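Local coordinates for pentalenene synthase (Streptomyces chartreusis NRRL 3882, PDB 6Q4S), which probably converts farnesyl diphosphate into the bicyclic sesquiterpene alcohol 7-epi-alpha-eudesmol, using magnesium as cofactor, at residues Phe11-Ser16 with Ile301-Asn306; Arg56-Ala61 with Glu191-Phe196. All coordinates share one frame; numbering follows the deposited sequence.

Contact 1: Phe11-Ser16 with Ile301-Asn306; sequences FDTPVS and IQHWIN
F11 lays its ring across one side of helix 288-313, among the side chains of Q302, I305 and N306. Its CG sits anti to the carbonyl carbon (chi1 -52°), beside the backbone N. One ortho carbon, CD1 of F11, meets CG of Q302 at 3.8 Å. Diagonally across the ring from CD1, CE2 of F11 touches the CG2 methyl of I305, also at 3.8 Å. The Q302 amide is tilted 41° from the ring. N306 turns its CG anti to its own backbone N (chi1 -156°). The OD1 end of its amide lies by F11 and the ND2 end by T13. CB of F11 lies 3.9 Å from CG of N306, and CG2 of T13 lies 3.3 Å from ND2 of N306. OG1 of T13 approaches the edge of the H303 imidazole in its plane, 3.5 Å from CD2. No hydrogen bond joins the two segments, so van der Waals contact carries the join. It fastens the N-terminal loop to the all-helical terpene synthase fold. Y270 and Q274 of helix 252-284 also touch F11. I305 reaches A215 and I219 of helix 206-228, and S16 pairs by backbone hydrogen bonding with A55 of helix 50-57.

Contact 2: Arg56-Ala61 with Glu191-Phe196; sequences RTYPHA and ERSRGF
R194 lays its guanidinium flat over the imidazole of H60, a near-parallel stack with centres 3.7 Å apart and planes 18° apart. In the all-helical terpene synthase fold, the stack joins the turn after helix 50-57 to the end of helix 183-194. H60 lies in this type I beta turn, Y58 to A61. R194 is the last residue of helix 183-194. Its chain is extended from CG to NE, and it runs beside H60 in the same direction. NE2 of H60 lies over the centre of the guanidinium, 3.4 Å from CZ of R194. A salt bridge from NH1 of R194 to E299 of helix 288-313 helps fix the group in place. S193 packs against Y58 and A61. In one of its two modelled conformers, OG is anti to the backbone N (chi1 172°) and lies 3.3 Å from CB of A61 and 3.5 Å from CB of Y58. The Y58 hydroxyl hydrogen-bonds to O of S186, about two turns earlier in helix 183-194. A water bridges the backbones, donating to O of R194 and weakly to O of H60. CA of A61 makes a CH...O contact with O of S193 at 3.4 Å, with 163° at the hydrogen.

Overall arrangement
From the N terminus, the chain first passes through 11-16, the loop before helix 19-32. It reaches 56-61 at the end of helix 50-57, and 191-196 at the end of helix 183-194, closing contact 2. Only at 301-306, on helix 288-313, does it close contact 1. Contact 2 therefore nests within contact 1 along the sequence, and the two do not cross. Their centres are 11 Å apart, and they touch directly. W304 meets T57 and Y58, with a probable hydrogen bond from its NE1 to OH of Y58, and P14 packs on P59. Together they tie the N-terminal loop and helix 50-57 to helices 183-194 and 288-313.

Contact 1: Phe11-Ser16 with Ile301-Asn306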
ATOM      1  N   PHE A  11      16.282 -27.671  -4.785  1.00 54.19           N
ATOM      2  CA  PHE A  11      16.399 -26.963  -3.506  1.00 52.57           C
ATOM      3  C   PHE A  11      16.422 -28.038  -2.460  1.00 46.74           C
ATOM      4  O   PHE A  11      15.863 -29.097  -2.662  1.00 48.46           O
ATOM      5  CB  PHE A  11      15.192 -26.029  -3.236  1.00 48.89           C
ATOM      6  CG  PHE A  11      14.881 -25.081  -4.350  1.00 43.41           C
ATOM      7  CD1 PHE A  11      15.756 -24.076  -4.685  1.00 41.43           C
ATOM      8  CD2 PHE A  11      13.691 -25.186  -5.072  1.00 45.88           C
ATOM      9  CE1 PHE A  11      15.480 -23.205  -5.734  1.00 41.48           C
ATOM     10  CE2 PHE A  11      13.415 -24.307  -6.106  1.00 39.01           C
ATOM     11  CZ  PHE A  11      14.315 -23.305  -6.434  1.00 37.89           C
ATOM     12  N   ASP A  12      17.098 -27.782  -1.352  1.00 54.36           N
ATOM     13  CA  ASP A  12      16.990 -28.621  -0.146  1.00 58.11           C
ATOM     14  C   ASP A  12      16.676 -27.615   0.958  1.00 51.92           C
ATOM     15  O   ASP A  12      17.399 -26.605   1.132  1.00 53.05           O
ATOM     16  CB  ASP A  12      18.308 -29.388   0.111  1.00 65.95           C
ATOM     17  CG  ASP A  12      18.220 -30.329   1.295  1.00 73.20           C
ATOM     18  OD1 ASP A  12      17.128 -30.895   1.534  1.00 79.15           O
ATOM     19  OD2 ASP A  12      19.253 -30.523   1.977  1.00 83.69           O
ATOM     20  N   THR A  13      15.599 -27.850   1.687  1.00 46.59           N
ATOM     21  CA  THR A  13      15.006 -26.724   2.403  1.00 46.84           C
ATOM     22  C   THR A  13      14.611 -27.167   3.810  1.00 41.39           C
ATOM     23  O   THR A  13      13.917 -28.183   3.971  1.00 38.99           O
ATOM     24  CB  THR A  13      13.906 -26.152   1.414  1.00 48.32           C
ATOM     25  OG1 THR A  13      14.248 -24.846   0.978  1.00 50.70           O
ATOM     26  CG2 THR A  13      12.555 -26.309   1.853  1.00 37.49           C
ATOM     27  N   PRO A  14      15.051 -26.410   4.860  1.00 44.74           N
ATOM     28  CA  PRO A  14      14.680 -26.817   6.226  1.00 42.91           C
ATOM     29  C   PRO A  14      13.190 -26.725   6.576  1.00 45.68           C
ATOM     30  O   PRO A  14      12.419 -26.019   5.935  1.00 42.59           O
ATOM     31  CB  PRO A  14      15.540 -25.907   7.126  1.00 47.13           C
ATOM     32  CG  PRO A  14      16.086 -24.822   6.256  1.00 50.06           C
ATOM     33  CD  PRO A  14      16.037 -25.301   4.832  1.00 45.71           C
ATOM     34  N   VAL A  15      12.795 -27.492   7.563  1.00 38.54           N
ATOM     35  CA  VAL A  15      11.475 -27.493   8.082  1.00 41.17           C
ATOM     36  C   VAL A  15      11.501 -27.072   9.542  1.00 46.92           C
ATOM     37  O   VAL A  15      12.325 -27.566  10.294  1.00 51.35           O
ATOM     38  CB  VAL A  15      10.890 -28.883   7.954  1.00 42.23           C
ATOM     39  CG1 VAL A  15       9.480 -28.907   8.493  1.00 40.40           C
ATOM     40  CG2 VAL A  15      10.869 -29.284   6.477  1.00 48.40           C
ATOM     41  N   SER A  16      10.607 -26.187   9.970  1.00 39.42           N
ATOM     42  CA  SER A  16      10.648 -25.755  11.364  1.00 45.12           C
ATOM     43  C   SER A  16      10.471 -26.914  12.370  1.00 43.00           C
ATOM     44  O   SER A  16       9.529 -27.752  12.281  1.00 38.85           O
ATOM     45  CB  SER A  16       9.613 -24.689  11.643  1.00 43.04           C
ATOM     46  OG  SER A  16       9.515 -24.352  13.014  1.00 34.47           O
ATOM     47  N   ILE A 301      12.525 -17.082  -0.860  1.00 31.82           N
ATOM     48  CA  ILE A 301      11.850 -17.469  -2.099  1.00 33.53           C
ATOM     49  C   ILE A 301      11.930 -18.995  -2.242  1.00 37.68           C
ATOM     50  O   ILE A 301      10.911 -19.641  -2.427  1.00 36.41           O
ATOM     51  CB  ILE A 301      12.399 -16.770  -3.342  1.00 31.82           C
ATOM     52  CG1 ILE A 301      12.285 -15.252  -3.214  1.00 30.95           C
ATOM     53  CG2 ILE A 301      11.571 -17.272  -4.550  1.00 34.73           C
ATOM     54  CD1 ILE A 301      12.999 -14.503  -4.295  1.00 34.63           C
ATOM     55  N   GLN A 302      13.118 -19.577  -2.024  1.00 36.27           N
ATOM     56  CA  GLN A 302      13.276 -21.039  -2.122  1.00 33.14           C
ATOM     57  C   GLN A 302      12.422 -21.778  -1.129  1.00 38.55           C
ATOM     58  O   GLN A 302      11.812 -22.829  -1.423  1.00 35.54           O
ATOM     59  CB  GLN A 302      14.727 -21.422  -1.888  1.00 34.39           C
ATOM     60  CG  GLN A 302      15.740 -20.764  -2.805  1.00 36.32           C
ATOM     61  CD  GLN A 302      17.215 -21.108  -2.433  1.00 40.56           C
ATOM     62  OE1 GLN A 302      17.514 -21.608  -1.355  1.00 45.25           O
ATOM     63  NE2 GLN A 302      18.110 -20.862  -3.357  1.00 40.64           N
ATOM     64  N   HIS A 303      12.324 -21.242   0.077  1.00 35.09           N
ATOM     65  CA  HIS A 303      11.470 -21.874   1.046  1.00 31.48           C
ATOM     66  C   HIS A 303      10.046 -21.945   0.559  1.00 29.49           C
ATOM     67  O   HIS A 303       9.325 -22.908   0.894  1.00 29.49           O
ATOM     68  CB  HIS A 303      11.534 -21.185   2.450  1.00 32.86           C
ATOM     69  CG  HIS A 303      12.922 -21.111   3.034  1.00 40.93           C
ATOM     70  ND1 HIS A 303      13.345 -20.079   3.847  1.00 39.39           N
ATOM     71  CD2 HIS A 303      13.984 -21.948   2.910  1.00 41.13           C
ATOM     72  CE1 HIS A 303      14.612 -20.263   4.163  1.00 43.33           C
ATOM     73  NE2 HIS A 303      15.029 -21.379   3.590  1.00 41.28           N
ATOM     74  N   TRP A 304       9.607 -20.895  -0.166  1.00 28.02           N
ATOM     75  CA  TRP A 304       8.247 -20.897  -0.633  1.00 30.96           C
ATOM     76  C   TRP A 304       8.039 -21.907  -1.795  1.00 30.81           C
ATOM     77  O   TRP A 304       7.075 -22.673  -1.794  1.00 33.49           O
ATOM     78  CB  TRP A 304       7.779 -19.479  -1.002  1.00 31.23           C
ATOM     79  CG  TRP A 304       6.920 -19.028   0.047  1.00 29.87           C
ATOM     80  CD1 TRP A 304       7.259 -18.206   1.151  1.00 33.71           C
ATOM     81  CD2 TRP A 304       5.594 -19.462   0.267  1.00 30.21           C
ATOM     82  NE1 TRP A 304       6.192 -18.103   1.990  1.00 33.73           N
ATOM     83  CE2 TRP A 304       5.148 -18.845   1.493  1.00 34.66           C
ATOM     84  CE3 TRP A 304       4.716 -20.292  -0.446  1.00 30.93           C
ATOM     85  CZ2 TRP A 304       3.885 -19.042   2.007  1.00 34.07           C
ATOM     86  CZ3 TRP A 304       3.417 -20.494   0.077  1.00 35.31           C
ATOM     87  CH2 TRP A 304       3.019 -19.843   1.299  1.00 37.55           C
ATOM     88  N   ILE A 305       8.885 -21.827  -2.803  1.00 32.82           N
ATOM     89  CA  ILE A 305       8.746 -22.732  -3.958  1.00 34.84           C
ATOM     90  C   ILE A 305       8.848 -24.190  -3.488  1.00 34.88           C
ATOM     91  O   ILE A 305       7.921 -24.989  -3.740  1.00 32.96           O
ATOM     92  CB  ILE A 305       9.809 -22.469  -5.038  1.00 36.39           C
ATOM     93  CG1 ILE A 305       9.683 -21.073  -5.593  1.00 37.10           C
ATOM     94  CG2 ILE A 305       9.655 -23.533  -6.143  1.00 41.72           C
ATOM     95  CD1 ILE A 305      10.867 -20.625  -6.451  1.00 42.39           C
ATOM     96  N   ASN A 306       9.876 -24.510  -2.680  1.00 36.15           N
ATOM     97  CA  ASN A 306      10.086 -25.909  -2.259  1.00 34.76           C
ATOM     98  C   ASN A 306       9.115 -26.400  -1.238  1.00 37.40           C
ATOM     99  O   ASN A 306       8.531 -27.527  -1.370  1.00 37.60           O
ATOM    100  CB  ASN A 306      11.483 -26.124  -1.796  1.00 37.57           C
ATOM    101  CG  ASN A 306      11.905 -27.597  -1.926  1.00 44.62           C
ATOM    102  OD1 ASN A 306      11.808 -28.204  -3.003  1.00 40.16           O
ATOM    103  ND2 ASN A 306      12.366 -28.169  -0.823  1.00 39.56           N
TER

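Contact 2: Arg56-Ala61 with Glu191-Phe196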
ATOM      1  N   ARG A  56       7.085 -25.369   6.733  1.00 31.57           N
ATOM      2  CA  ARG A  56       8.002 -25.543   5.527  1.00 31.26           C
ATOM      3  C   ARG A  56       8.345 -24.271   4.816  1.00 31.79           C
ATOM      4  O   ARG A  56       9.405 -24.135   4.227  1.00 31.70           O
ATOM      5  CB  ARG A  56       7.308 -26.485   4.561  1.00 34.13           C
ATOM      6  CG  ARG A  56       7.062 -27.892   5.062  1.00 38.10           C
ATOM      7  CD  ARG A  56       6.403 -28.713   3.942  1.00 39.06           C
ATOM      8  NE  ARG A  56       6.185 -30.097   4.342  1.00 40.32           N
ATOM      9  CZ  ARG A  56       7.171 -31.003   4.339  1.00 44.08           C
ATOM     10  NH1 ARG A  56       8.401 -30.685   3.946  1.00 39.70           N
ATOM     11  NH2 ARG A  56       6.918 -32.235   4.708  1.00 46.77           N
ATOM     12  N   THR A  57       7.431 -23.284   4.866  1.00 29.30           N
ATOM     13  CA  THR A  57       7.703 -21.996   4.240  1.00 27.62           C
ATOM     14  C   THR A  57       8.398 -20.912   5.084  1.00 27.83           C
ATOM     15  O   THR A  57       9.072 -20.004   4.521  1.00 27.59           O
ATOM     16  CB  THR A  57       6.426 -21.383   3.611  1.00 29.35           C
ATOM     17  OG1 THR A  57       5.390 -21.226   4.575  1.00 30.15           O
ATOM     18  CG2 THR A  57       5.921 -22.319   2.551  1.00 30.06           C
ATOM     19  N   TYR A  58       8.266 -21.007   6.398  1.00 27.84           N
ATOM     20  CA  TYR A  58       8.944 -20.072   7.317  1.00 30.70           C
ATOM     21  C   TYR A  58       9.814 -20.890   8.309  1.00 35.58           C
ATOM     22  O   TYR A  58       9.559 -20.896   9.499  1.00 31.68           O
ATOM     23  CB  TYR A  58       7.910 -19.235   8.075  1.00 31.67           C
ATOM     24  CG  TYR A  58       7.088 -18.373   7.117  1.00 28.71           C
ATOM     25  CD1 TYR A  58       7.718 -17.427   6.327  1.00 31.29           C
ATOM     26  CD2 TYR A  58       5.736 -18.561   6.978  1.00 31.88           C
ATOM     27  CE1 TYR A  58       7.012 -16.691   5.394  1.00 30.06           C
ATOM     28  CE2 TYR A  58       5.024 -17.819   6.041  1.00 33.53           C
ATOM     29  CZ  TYR A  58       5.665 -16.920   5.250  1.00 27.24           C
ATOM     30  OH  TYR A  58       4.998 -16.120   4.329  1.00 31.34           O
ATOM     31  N   PRO A  59      10.794 -21.625   7.797  1.00 32.95           N
ATOM     32  CA  PRO A  59      11.425 -22.632   8.701  1.00 37.81           C
ATOM     33  C   PRO A  59      12.303 -22.074   9.816  1.00 37.12           C
ATOM     34  O   PRO A  59      12.607 -22.824  10.752  1.00 40.80           O
ATOM     35  CB  PRO A  59      12.265 -23.469   7.736  1.00 36.86           C
ATOM     36  CG  PRO A  59      12.622 -22.484   6.676  1.00 36.75           C
ATOM     37  CD  PRO A  59      11.340 -21.719   6.445  1.00 35.77           C
ATOM     38  N   HIS A  60      12.694 -20.801   9.724  1.00 40.69           N
ATOM     39  CA  HIS A  60      13.560 -20.151  10.713  1.00 40.00           C
ATOM     40  C   HIS A  60      12.829 -19.397  11.803  1.00 42.39           C
ATOM     41  O   HIS A  60      13.483 -18.734  12.551  1.00 39.90           O
ATOM     42  CB  HIS A  60      14.551 -19.227  10.050  1.00 41.92           C
ATOM     43  CG  HIS A  60      15.460 -19.911   9.097  1.00 50.89           C
ATOM     44  ND1 HIS A  60      16.430 -20.802   9.500  1.00 50.10           N
ATOM     45  CD2 HIS A  60      15.571 -19.809   7.748  1.00 51.64           C
ATOM     46  CE1 HIS A  60      17.077 -21.243   8.433  1.00 51.51           C
ATOM     47  NE2 HIS A  60      16.593 -20.632   7.363  1.00 48.12           N
ATOM     48  N   ALA A  61      11.503 -19.511  11.895  1.00 36.09           N
ATOM     49  CA  ALA A  61      10.752 -18.689  12.802  1.00 37.09           C
ATOM     50  C   ALA A  61      11.044 -19.156  14.209  1.00 41.90           C
ATOM     51  O   ALA A  61      11.143 -20.381  14.448  1.00 34.87           O
ATOM     52  CB  ALA A  61       9.275 -18.823  12.521  1.00 33.94           C
ATOM     53  N   GLU A 191      11.203 -12.139   5.794  1.00 34.49           N
ATOM     54  CA  GLU A 191      12.081 -11.186   6.458  1.00 31.99           C
ATOM     55  C   GLU A 191      11.579 -11.041   7.931  1.00 33.21           C
ATOM     56  O   GLU A 191      12.368 -11.130   8.866  1.00 33.14           O
ATOM     57  CB  GLU A 191      12.011  -9.837   5.736  1.00 31.02           C
ATOM     58  CG  GLU A 191      12.796  -9.779   4.460  1.00 35.38           C
ATOM     59  CD  GLU A 191      12.336  -8.683   3.519  1.00 34.49           C
ATOM     60  OE1 GLU A 191      12.929  -7.569   3.466  1.00 34.72           O
ATOM     61  OE2 GLU A 191      11.335  -8.925   2.835  1.00 36.50           O
ATOM     62  N   ARG A 192      10.271 -10.920   8.144  1.00 33.75           N
ATOM     63  CA  ARG A 192       9.748 -10.902   9.512  1.00 34.00           C
ATOM     64  C   ARG A 192      10.051 -12.177  10.302  1.00 36.02           C
ATOM     65  O   ARG A 192      10.389 -12.071  11.480  1.00 35.57           O
ATOM     66  CB  ARG A 192       8.243 -10.600   9.536  1.00 30.75           C
ATOM     67  CG  ARG A 192       7.517 -10.831  10.855  1.00 29.69           C
ATOM     68  CD  ARG A 192       8.128  -9.860  11.877  1.00 31.48           C
ATOM     69  NE  ARG A 192       7.359  -9.953  13.098  1.00 30.44           N
ATOM     70  CZ  ARG A 192       7.641 -10.815  14.071  1.00 34.44           C
ATOM     71  NH1 ARG A 192       8.634 -11.646  13.929  1.00 35.33           N
ATOM     72  NH2 ARG A 192       6.930 -10.873  15.178  1.00 30.86           N
ATOM     73  N   SER A 193       9.897 -13.330   9.660  0.50 31.90           N
ATOM     74  CA  SER A 193      10.028 -14.617  10.294  0.50 34.58           C
ATOM     75  C   SER A 193      11.452 -14.924  10.768  0.50 35.71           C
ATOM     76  O   SER A 193      11.634 -15.570  11.800  0.50 40.76           O
ATOM     77  CB  SER A 193       9.600 -15.701   9.322  0.50 36.21           C
ATOM     78  OG  SER A 193       9.894 -16.954   9.863  0.50 32.60           O
ATOM     79  N   ARG A 194      12.430 -14.463  10.012  1.00 33.54           N
ATOM     80  CA  ARG A 194      13.807 -14.743  10.244  1.00 39.75           C
ATOM     81  C   ARG A 194      14.587 -13.575  10.819  1.00 40.30           C
ATOM     82  O   ARG A 194      15.677 -13.774  11.321  1.00 43.72           O
ATOM     83  CB  ARG A 194      14.418 -15.194   8.960  1.00 38.98           C
ATOM     84  CG  ARG A 194      15.777 -15.868   9.145  1.00 46.18           C
ATOM     85  CD  ARG A 194      16.300 -16.346   7.806  1.00 45.90           C
ATOM     86  NE  ARG A 194      17.533 -17.093   7.957  1.00 50.23           N
ATOM     87  CZ  ARG A 194      18.196 -17.674   6.976  1.00 49.91           C
ATOM     88  NH1 ARG A 194      17.774 -17.633   5.708  1.00 50.38           N
ATOM     89  NH2 ARG A 194      19.303 -18.305   7.277  1.00 54.51           N
ATOM     90  N   GLY A 195      14.076 -12.360  10.717  1.00 39.90           N
ATOM     91  CA  GLY A 195      14.630 -11.202  11.447  1.00 36.10           C
ATOM     92  C   GLY A 195      15.704 -10.526  10.665  1.00 41.45           C
ATOM     93  O   GLY A 195      16.758 -10.254  11.190  1.00 44.75           O
ATOM     94  N   PHE A 196      15.460 -10.250   9.389  1.00 37.43           N
ATOM     95  CA  PHE A 196      16.332  -9.432   8.635  1.00 34.95           C
ATOM     96  C   PHE A 196      15.460  -8.617   7.670  1.00 34.45           C
ATOM     97  O   PHE A 196      14.281  -8.872   7.573  1.00 38.29           O
ATOM     98  CB  PHE A 196      17.342 -10.309   7.868  1.00 37.82           C
ATOM     99  CG  PHE A 196      16.726 -11.083   6.705  1.00 37.13           C
ATOM    100  CD1 PHE A 196      15.994 -12.229   6.930  1.00 36.00           C
ATOM    101  CD2 PHE A 196      16.833 -10.622   5.415  1.00 37.70           C
ATOM    102  CE1 PHE A 196      15.394 -12.924   5.883  1.00 33.50           C
ATOM    103  CE2 PHE A 196      16.228 -11.313   4.359  1.00 36.44           C
ATOM    104  CZ  PHE A 196      15.477 -12.442   4.608  1.00 31.28           C
TER
HETATM  105  O   HOH W   1      15.639 -16.229  13.249  1.00 61.57           O